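Local coordinates for protein polyphosphate kinase (Porphyromonas gingivalis, PDB 2O8R) that probably catalyses the reversible, magnesium-dependent transfer of the terminal phosphate of ATP onto a growing chain of inorganic polyphosphate, at residues A[544-549]-A[565-570]; A[141-146]-A[183-188]; A[441-446]-A[464-469]. The protein carries 3 engineered substitutions. All coordinates share one frame; numbering follows the deposited sequence.

Interaction 1. Residues A[544-549]-A[565-570]; sequences NGLQDK and IDLIVR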
# COMPACT_ATOMS: atom_id res chain seq x y z
N ASN A 544 10.74 -26.90 6.61
CA ASN A 544 9.53 -26.32 7.16
C ASN A 544 8.50 -27.41 7.31
O ASN A 544 7.71 -27.41 8.25
CB ASN A 544 9.00 -25.19 6.27
CG ASN A 544 9.91 -23.97 6.26
OD1 ASN A 544 10.62 -23.72 5.29
ND2 ASN A 544 9.87 -23.19 7.33
N GLY A 545 8.52 -28.37 6.39
CA GLY A 545 7.52 -29.44 6.41
C GLY A 545 7.99 -30.77 5.88
O GLY A 545 8.73 -30.84 4.90
N LEU A 546 7.54 -31.84 6.55
CA LEU A 546 7.72 -33.21 6.11
C LEU A 546 6.38 -33.95 6.14
O LEU A 546 5.77 -34.14 7.20
CB LEU A 546 8.75 -33.93 6.97
CG LEU A 546 8.98 -35.39 6.61
CD1 LEU A 546 9.40 -35.51 5.17
CD2 LEU A 546 10.02 -36.01 7.53
N GLN A 547 5.93 -34.38 4.98
CA GLN A 547 4.58 -34.90 4.86
C GLN A 547 4.50 -36.00 3.80
O GLN A 547 3.58 -36.82 3.82
CB GLN A 547 3.64 -33.73 4.55
CG GLN A 547 2.16 -34.03 4.50
CD GLN A 547 1.68 -34.39 3.11
OE1 GLN A 547 2.43 -34.30 2.14
NE2 GLN A 547 0.42 -34.80 3.01
N ASP A 548 5.47 -36.04 2.88
CA ASP A 548 5.42 -37.01 1.79
C ASP A 548 5.59 -38.45 2.25
O ASP A 548 6.66 -38.84 2.70
CB ASP A 548 6.48 -36.72 0.73
CG ASP A 548 6.39 -37.69 -0.44
OD1 ASP A 548 5.48 -37.53 -1.28
OD2 ASP A 548 7.22 -38.62 -0.51
N LYS A 549 4.52 -39.24 2.08
CA LYS A 549 4.50 -40.65 2.51
C LYS A 549 5.69 -41.46 2.03
O LYS A 549 6.21 -42.30 2.77
CB LYS A 549 3.22 -41.35 2.07
CG LYS A 549 2.02 -41.14 2.97
CD LYS A 549 0.85 -41.97 2.47
CE LYS A 549 -0.49 -41.50 3.00
NZ LYS A 549 -0.99 -40.25 2.33
N ILE A 565 18.98 -40.43 12.43
CA ILE A 565 18.41 -39.26 11.78
C ILE A 565 18.01 -38.12 12.75
O ILE A 565 17.21 -38.33 13.68
CB ILE A 565 17.19 -39.63 10.89
CG1 ILE A 565 17.45 -40.90 10.08
CG2 ILE A 565 16.84 -38.47 9.97
CD1 ILE A 565 16.26 -41.42 9.32
N ASP A 566 18.56 -36.93 12.52
CA ASP A 566 18.07 -35.71 13.16
C ASP A 566 17.23 -34.88 12.19
O ASP A 566 17.73 -34.40 11.17
CB ASP A 566 19.23 -34.87 13.66
CG ASP A 566 19.53 -35.11 15.11
OD1 ASP A 566 18.61 -35.05 15.95
OD2 ASP A 566 20.71 -35.34 15.42
N LEU A 567 15.95 -34.72 12.52
CA LEU A 567 15.04 -33.88 11.77
C LEU A 567 14.80 -32.60 12.54
O LEU A 567 14.46 -32.65 13.71
CB LEU A 567 13.69 -34.56 11.58
CG LEU A 567 13.62 -35.69 10.56
CD1 LEU A 567 12.29 -36.40 10.66
CD2 LEU A 567 13.82 -35.15 9.16
N ILE A 568 14.99 -31.47 11.88
CA ILE A 568 14.60 -30.17 12.43
C ILE A 568 13.47 -29.61 11.55
O ILE A 568 13.71 -29.03 10.48
CB ILE A 568 15.81 -29.22 12.53
CG1 ILE A 568 16.93 -29.86 13.35
CG2 ILE A 568 15.41 -27.91 13.16
CD1 ILE A 568 18.19 -29.02 13.45
N VAL A 569 12.24 -29.84 11.98
CA VAL A 569 11.03 -29.47 11.23
C VAL A 569 10.10 -28.59 12.05
O VAL A 569 9.59 -29.04 13.07
CB VAL A 569 10.24 -30.70 10.80
CG1 VAL A 569 8.96 -30.28 10.09
CG2 VAL A 569 11.08 -31.55 9.89
N ARG A 570 9.87 -27.35 11.62
CA ARG A 570 9.07 -26.45 12.45
C ARG A 570 7.57 -26.63 12.26
O ARG A 570 6.81 -26.55 13.23
CB ARG A 570 9.49 -24.98 12.34
CG ARG A 570 9.41 -24.40 10.98
CD ARG A 570 9.24 -22.89 11.00
NE ARG A 570 8.52 -22.52 9.78
CZ ARG A 570 7.33 -21.94 9.76
NH1 ARG A 570 6.73 -21.58 10.89
NH2 ARG A 570 6.75 -21.68 8.60
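The guanidinium of Arg-570 receives the carboxamide end of Asn-544 at its edge, close to its own plane, while the two flat groups are turned 80° against each other. The two side chains run next to one another and point the same way. As modelled, ND2 of Asn-544 lies 2.9 Å from NE of Arg-570, which sets two nitrogens together; the amide is probably turned over, and with it turned back the pair may be hydrogen-bonded. CG of Arg-570 sits between the backbone N and the carbonyl carbon (chi1 60°), and from it the chain runs extended to NE, beside Asn-544. Arg-570 is predicted to bind ATP, and Asn-544 also touches His-597, another residue predicted to bind ATP, so this polar end of the contact borders the probable nucleotide site.

Further along, CG1 of Val-569 lies against the backbone, 3.6 Å from Asn-544 O and 4.0 Å from Gly-545 CA. The apolar part of the contact is carried by Leu-546, which directs its CB toward the strand, with CG anti to the backbone N (chi1 178°). Its CD2 meets CD1 of Leu-567 at 3.9 Å, the two leucines crossing at about a right angle. A looser approach of 4.4 Å joins CB of Leu-546 to CG2 of Val-569.

The loop 544-549 leaves the end of strand 538-543 and leads into helix 549-560, where Asp-548 serves as N-cap by accepting from Val-551 N. The chain then returns in strand 564-569, parallel to and beside strand 538-543, completing a beta-alpha-beta unit of the second PLD-like domain. Leu-567 also packs on Val-587 of strand 585-589, while Ile-568 lies against helix 636-651.

Interaction 2. Residues A[141-146]-A[183-188]; sequences PLLYPM and NVPTDG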
# COMPACT_ATOMS: atom_id res chain seq x y z
N PRO A 141 -19.90 8.63 13.01
CA PRO A 141 -20.02 8.85 11.55
C PRO A 141 -19.61 7.66 10.68
O PRO A 141 -19.91 7.64 9.49
CB PRO A 141 -19.08 10.02 11.28
CG PRO A 141 -18.86 10.68 12.61
CD PRO A 141 -19.04 9.64 13.66
N LEU A 142 -18.94 6.67 11.26
CA LEU A 142 -18.47 5.51 10.51
C LEU A 142 -19.32 4.26 10.78
O LEU A 142 -19.01 3.15 10.35
CB LEU A 142 -16.99 5.25 10.83
CG LEU A 142 -15.93 6.31 10.53
CD1 LEU A 142 -14.53 5.77 10.80
CD2 LEU A 142 -16.02 6.79 9.09
N LEU A 143 -20.43 4.45 11.48
CA LEU A 143 -21.33 3.35 11.79
C LEU A 143 -22.42 3.17 10.74
O LEU A 143 -22.75 4.09 9.99
CB LEU A 143 -21.98 3.61 13.15
CG LEU A 143 -21.37 2.97 14.40
CD1 LEU A 143 -19.90 2.70 14.25
CD2 LEU A 143 -21.65 3.83 15.63
N TYR A 144 -22.97 1.97 10.67
CA TYR A 144 -24.16 1.71 9.89
C TYR A 144 -25.09 0.84 10.72
O TYR A 144 -25.00 -0.38 10.67
CB TYR A 144 -23.81 0.98 8.61
CG TYR A 144 -22.94 1.77 7.68
CD1 TYR A 144 -23.50 2.53 6.67
CD2 TYR A 144 -21.56 1.75 7.80
CE1 TYR A 144 -22.69 3.25 5.79
CE2 TYR A 144 -20.74 2.46 6.93
CZ TYR A 144 -21.32 3.21 5.94
OH TYR A 144 -20.50 3.93 5.10
N PRO A 145 -25.97 1.47 11.53
CA PRO A 145 -26.84 0.70 12.41
C PRO A 145 -27.84 -0.08 11.59
O PRO A 145 -28.63 0.51 10.85
CB PRO A 145 -27.55 1.77 13.24
CG PRO A 145 -26.74 3.02 13.04
CD PRO A 145 -26.19 2.92 11.66
N MSE A 146 -27.78 -1.39 11.70
CA MSE A 146 -28.63 -2.26 10.91
C MSE A 146 -29.52 -3.11 11.77
O MSE A 146 -29.05 -4.05 12.41
CB MSE A 146 -27.80 -3.17 10.03
CG MSE A 146 -27.05 -2.42 8.95
SE MSE A 146 -25.83 -3.60 8.01
CE MSE A 146 -24.49 -3.87 9.40
N ASN A 183 -21.27 -2.31 12.71
CA ASN A 183 -19.91 -2.48 12.25
C ASN A 183 -18.94 -1.89 13.24
O ASN A 183 -19.23 -0.89 13.88
CB ASN A 183 -19.73 -1.80 10.89
CG ASN A 183 -20.33 -0.41 10.85
OD1 ASN A 183 -21.39 -0.15 11.42
ND2 ASN A 183 -19.66 0.50 10.17
N VAL A 184 -17.77 -2.50 13.36
CA VAL A 184 -16.70 -1.85 14.09
C VAL A 184 -15.70 -1.35 13.06
O VAL A 184 -14.94 -2.13 12.48
CB VAL A 184 -16.15 -2.72 15.23
CG1 VAL A 184 -17.24 -3.63 15.72
CG2 VAL A 184 -14.97 -3.53 14.80
N PRO A 185 -15.72 -0.04 12.79
CA PRO A 185 -15.06 0.54 11.62
C PRO A 185 -13.54 0.54 11.71
O PRO A 185 -12.92 1.60 11.71
CB PRO A 185 -15.59 1.97 11.59
CG PRO A 185 -15.99 2.27 12.99
CD PRO A 185 -16.38 0.97 13.63
N THR A 186 -12.94 -0.64 11.79
CA THR A 186 -11.48 -0.72 11.89
C THR A 186 -10.83 -0.49 10.54
O THR A 186 -9.61 -0.42 10.44
CB THR A 186 -11.01 -2.04 12.49
OG1 THR A 186 -11.53 -3.13 11.72
CG2 THR A 186 -11.49 -2.14 13.90
N ASP A 187 -11.65 -0.34 9.52
CA ASP A 187 -11.19 0.09 8.21
C ASP A 187 -10.89 1.59 8.20
O ASP A 187 -10.36 2.11 7.22
CB ASP A 187 -12.24 -0.24 7.16
CG ASP A 187 -13.64 0.29 7.52
OD1 ASP A 187 -13.78 1.04 8.51
OD2 ASP A 187 -14.61 -0.05 6.81
N GLY A 188 -11.29 2.28 9.26
CA GLY A 188 -11.11 3.73 9.35
C GLY A 188 -10.55 4.20 10.69
O GLY A 188 -10.14 5.35 10.82
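Tyr-144 N donates to OD1 of Asn-183 across 2.7 Å, with an N-H...O angle of 154°. The donor stands only 19° from the carbonyl plane of the amide. The other branch of the same carboxamide turns to Leu-142: ND2 of Asn-183 is 2.7 Å from Leu-142 O, but the bond is bent and weak. One side chain thus engages a backbone acceptor and a backbone donor two residues apart, and the two attachments fix the rotation of its amide. CG of Asn-183 sits between the backbone N and the carbonyl carbon (chi1 46°), and its CB points toward segment 141-146. The amide of Asn-183 lies at the edge of the Tyr-144 ring, with ND2 3.3 Å from CD2.

Beside these bonds Pro-185 forms an apolar patch. CB of Leu-142 sits 3.6 Å from CB of Pro-185, and CD1 of Leu-143 lies 4.0 Å from CD of the same proline. Ile-213 of helix 209-214 packs on both Leu-143 and Pro-185.

The contact also borders the dimer interface, since the Tyr-144 ring stacks on Tyr-144 of the second subunit, and Leu-142 packs on Arg-158 of that subunit.

Pro-185 is the centre of an inverse gamma turn just after strand 178-183, with Thr-186 N bonded to Val-184 O. The carboxamide of Asn-183 joins the end of strand 178-183 to the chain leading into strand 146-147, its antiparallel neighbour and the outermost strand of the mixed sheet within this chain, in the middle domain of this PPK1-family kinase.

Interaction 3. Residues A[441-446]-A[464-469]; sequences KTALIL and GNFNET. With SO4 (sulfate ion), chain F.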
# COMPACT_ATOMS: atom_id res chain seq x y z
N LYS A 441 14.18 -20.67 -6.04
CA LYS A 441 14.60 -19.34 -5.59
C LYS A 441 16.02 -19.05 -6.09
O LYS A 441 16.98 -19.09 -5.32
CB LYS A 441 14.55 -19.26 -4.06
CG LYS A 441 13.36 -19.94 -3.38
CD LYS A 441 12.14 -19.06 -3.41
CE LYS A 441 11.01 -19.62 -2.60
NZ LYS A 441 9.79 -18.80 -2.78
N THR A 442 16.15 -18.75 -7.38
CA THR A 442 17.45 -18.55 -8.01
C THR A 442 17.55 -17.24 -8.78
O THR A 442 16.56 -16.77 -9.35
CB THR A 442 17.78 -19.69 -8.99
OG1 THR A 442 16.82 -19.68 -10.05
CG2 THR A 442 17.74 -21.05 -8.31
N ALA A 443 18.74 -16.65 -8.80
CA ALA A 443 19.06 -15.54 -9.69
C ALA A 443 20.30 -15.92 -10.52
O ALA A 443 21.06 -16.81 -10.14
CB ALA A 443 19.31 -14.27 -8.92
N LEU A 444 20.49 -15.23 -11.64
CA LEU A 444 21.57 -15.60 -12.55
C LEU A 444 22.11 -14.40 -13.27
O LEU A 444 21.36 -13.72 -13.96
CB LEU A 444 21.08 -16.60 -13.59
CG LEU A 444 22.12 -17.08 -14.59
CD1 LEU A 444 23.22 -17.90 -13.91
CD2 LEU A 444 21.44 -17.89 -15.66
N ILE A 445 23.40 -14.16 -13.12
CA ILE A 445 24.07 -13.09 -13.87
C ILE A 445 25.03 -13.73 -14.86
O ILE A 445 25.91 -14.48 -14.46
CB ILE A 445 24.82 -12.14 -12.94
CG1 ILE A 445 23.86 -11.45 -11.99
CG2 ILE A 445 25.52 -11.08 -13.74
CD1 ILE A 445 24.50 -11.05 -10.71
N LEU A 446 24.84 -13.44 -16.15
CA LEU A 446 25.68 -14.03 -17.20
C LEU A 446 26.63 -13.02 -17.86
O LEU A 446 26.24 -11.90 -18.21
CB LEU A 446 24.84 -14.74 -18.26
CG LEU A 446 24.00 -15.96 -17.85
CD1 LEU A 446 23.07 -16.34 -18.98
CD2 LEU A 446 24.84 -17.17 -17.41
N GLY A 464 14.84 -19.12 0.63
CA GLY A 464 13.66 -18.28 0.50
C GLY A 464 13.82 -17.15 -0.49
O GLY A 464 14.79 -17.12 -1.25
N ASN A 465 12.88 -16.21 -0.48
CA ASN A 465 12.87 -15.08 -1.41
C ASN A 465 13.92 -14.03 -1.09
O ASN A 465 14.32 -13.89 0.07
CB ASN A 465 11.47 -14.46 -1.46
CG ASN A 465 10.39 -15.45 -1.89
OD1 ASN A 465 10.25 -16.53 -1.31
ND2 ASN A 465 9.63 -15.09 -2.92
N PHE A 466 14.39 -13.30 -2.11
CA PHE A 466 15.45 -12.30 -1.93
C PHE A 466 14.86 -11.01 -1.36
O PHE A 466 15.51 -10.27 -0.61
CB PHE A 466 16.15 -11.97 -3.26
CG PHE A 466 16.77 -13.14 -3.96
CD1 PHE A 466 17.83 -13.84 -3.38
CD2 PHE A 466 16.31 -13.54 -5.21
CE1 PHE A 466 18.41 -14.91 -4.03
CE2 PHE A 466 16.89 -14.62 -5.88
CZ PHE A 466 17.95 -15.30 -5.29
N ASN A 467 13.62 -10.76 -1.76
CA ASN A 467 12.89 -9.58 -1.36
C ASN A 467 12.30 -9.74 0.04
O ASN A 467 11.34 -10.50 0.22
CB ASN A 467 11.77 -9.34 -2.38
CG ASN A 467 11.26 -7.92 -2.36
OD1 ASN A 467 12.00 -6.99 -2.07
ND2 ASN A 467 9.97 -7.75 -2.67
N GLU A 468 12.87 -9.04 1.02
CA GLU A 468 12.31 -9.01 2.38
C GLU A 468 11.07 -8.10 2.46
O GLU A 468 11.20 -6.87 2.39
CB GLU A 468 13.37 -8.54 3.38
CG GLU A 468 12.83 -8.25 4.76
CD GLU A 468 13.91 -7.81 5.73
OE1 GLU A 468 14.84 -7.09 5.31
OE2 GLU A 468 13.81 -8.18 6.93
N THR A 469 9.89 -8.70 2.61
CA THR A 469 8.63 -7.95 2.56
C THR A 469 7.59 -8.43 3.56
O THR A 469 6.40 -8.47 3.26
CB THR A 469 7.97 -8.02 1.19
OG1 THR A 469 8.24 -9.31 0.61
CG2 THR A 469 8.50 -6.91 0.28
S SO4 F . 7.89 -20.47 0.76
O1 SO4 F . 8.02 -19.65 1.96
O2 SO4 F . 6.77 -21.41 0.93
O3 SO4 F . 7.65 -19.61 -0.39
O4 SO4 F . 9.15 -21.16 0.51
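Lys-441 brings its ammonium to the side-chain carbonyl of Asn-465 from above the amide plane: NZ is 2.7 Å from OD1 in a hydrogen bond, yet stands 36° out of that plane, with a C=O...N angle of 119°. The same NZ makes a weak hydrogen bond of 3.3 Å to O3 of the sulfate, an ion probably from the crystallisation liquor that His-597 and Arg-599 also hold. A long, weak ion pair to Glu-405 adds a further charge nearby. The lysine chain bends at chi2 (-81°) and then continues extended to NZ. CB of Lys-441 lies 3.5 Å from Gly-464 O, and CG and CD also stay close to that glycine's backbone. Gly-464 O is itself hydrogen-bonded to Ser-462 OG.

The next residue after Asn-465, Phe-466, brings its ring to Ala-443 on strand 442-447. Its CE2 touches Ala-443 CB at 3.9 Å, while the ring edge faces the backbone, with CZ 3.8 Å from Ala-443 N. Leu-460 of the adjacent strand 457-462 packs on both Ala-443 and Phe-466.

Strands 442-447 and 457-462 are antiparallel neighbours, and the loop after strand 457-462 passes Lys-441 to Ala-443. Lys-441 follows two residues after His-439, the predicted phosphohistidine, giving the His-x-Lys part of the HKD motif of the phospholipase D superfamily. The lysine held by the Asn-465 loop, with an anion at its tip, is consistent with the phosphate-binding pocket of a PLD-like active site.

Interactions 1 and 3 belong to the two successive PLD-like C-terminal domains and face the same probable active site. Their centres are 24 Å apart and their nearest atoms about 8 Å, without touching. The sulfate lies between them: bound weakly by Lys-441 of interaction 3, it comes within about 6 Å of the Asn-544 side chain of interaction 1, and His-597 and Arg-599, which hold it, both touch Asn-544. Interaction 2 stands apart in the middle domain, its centre 45 Å from that of interaction 1 and 42 Å from that of interaction 3, away from the annotated sites. It shares with interaction 3 a border on the second subunit.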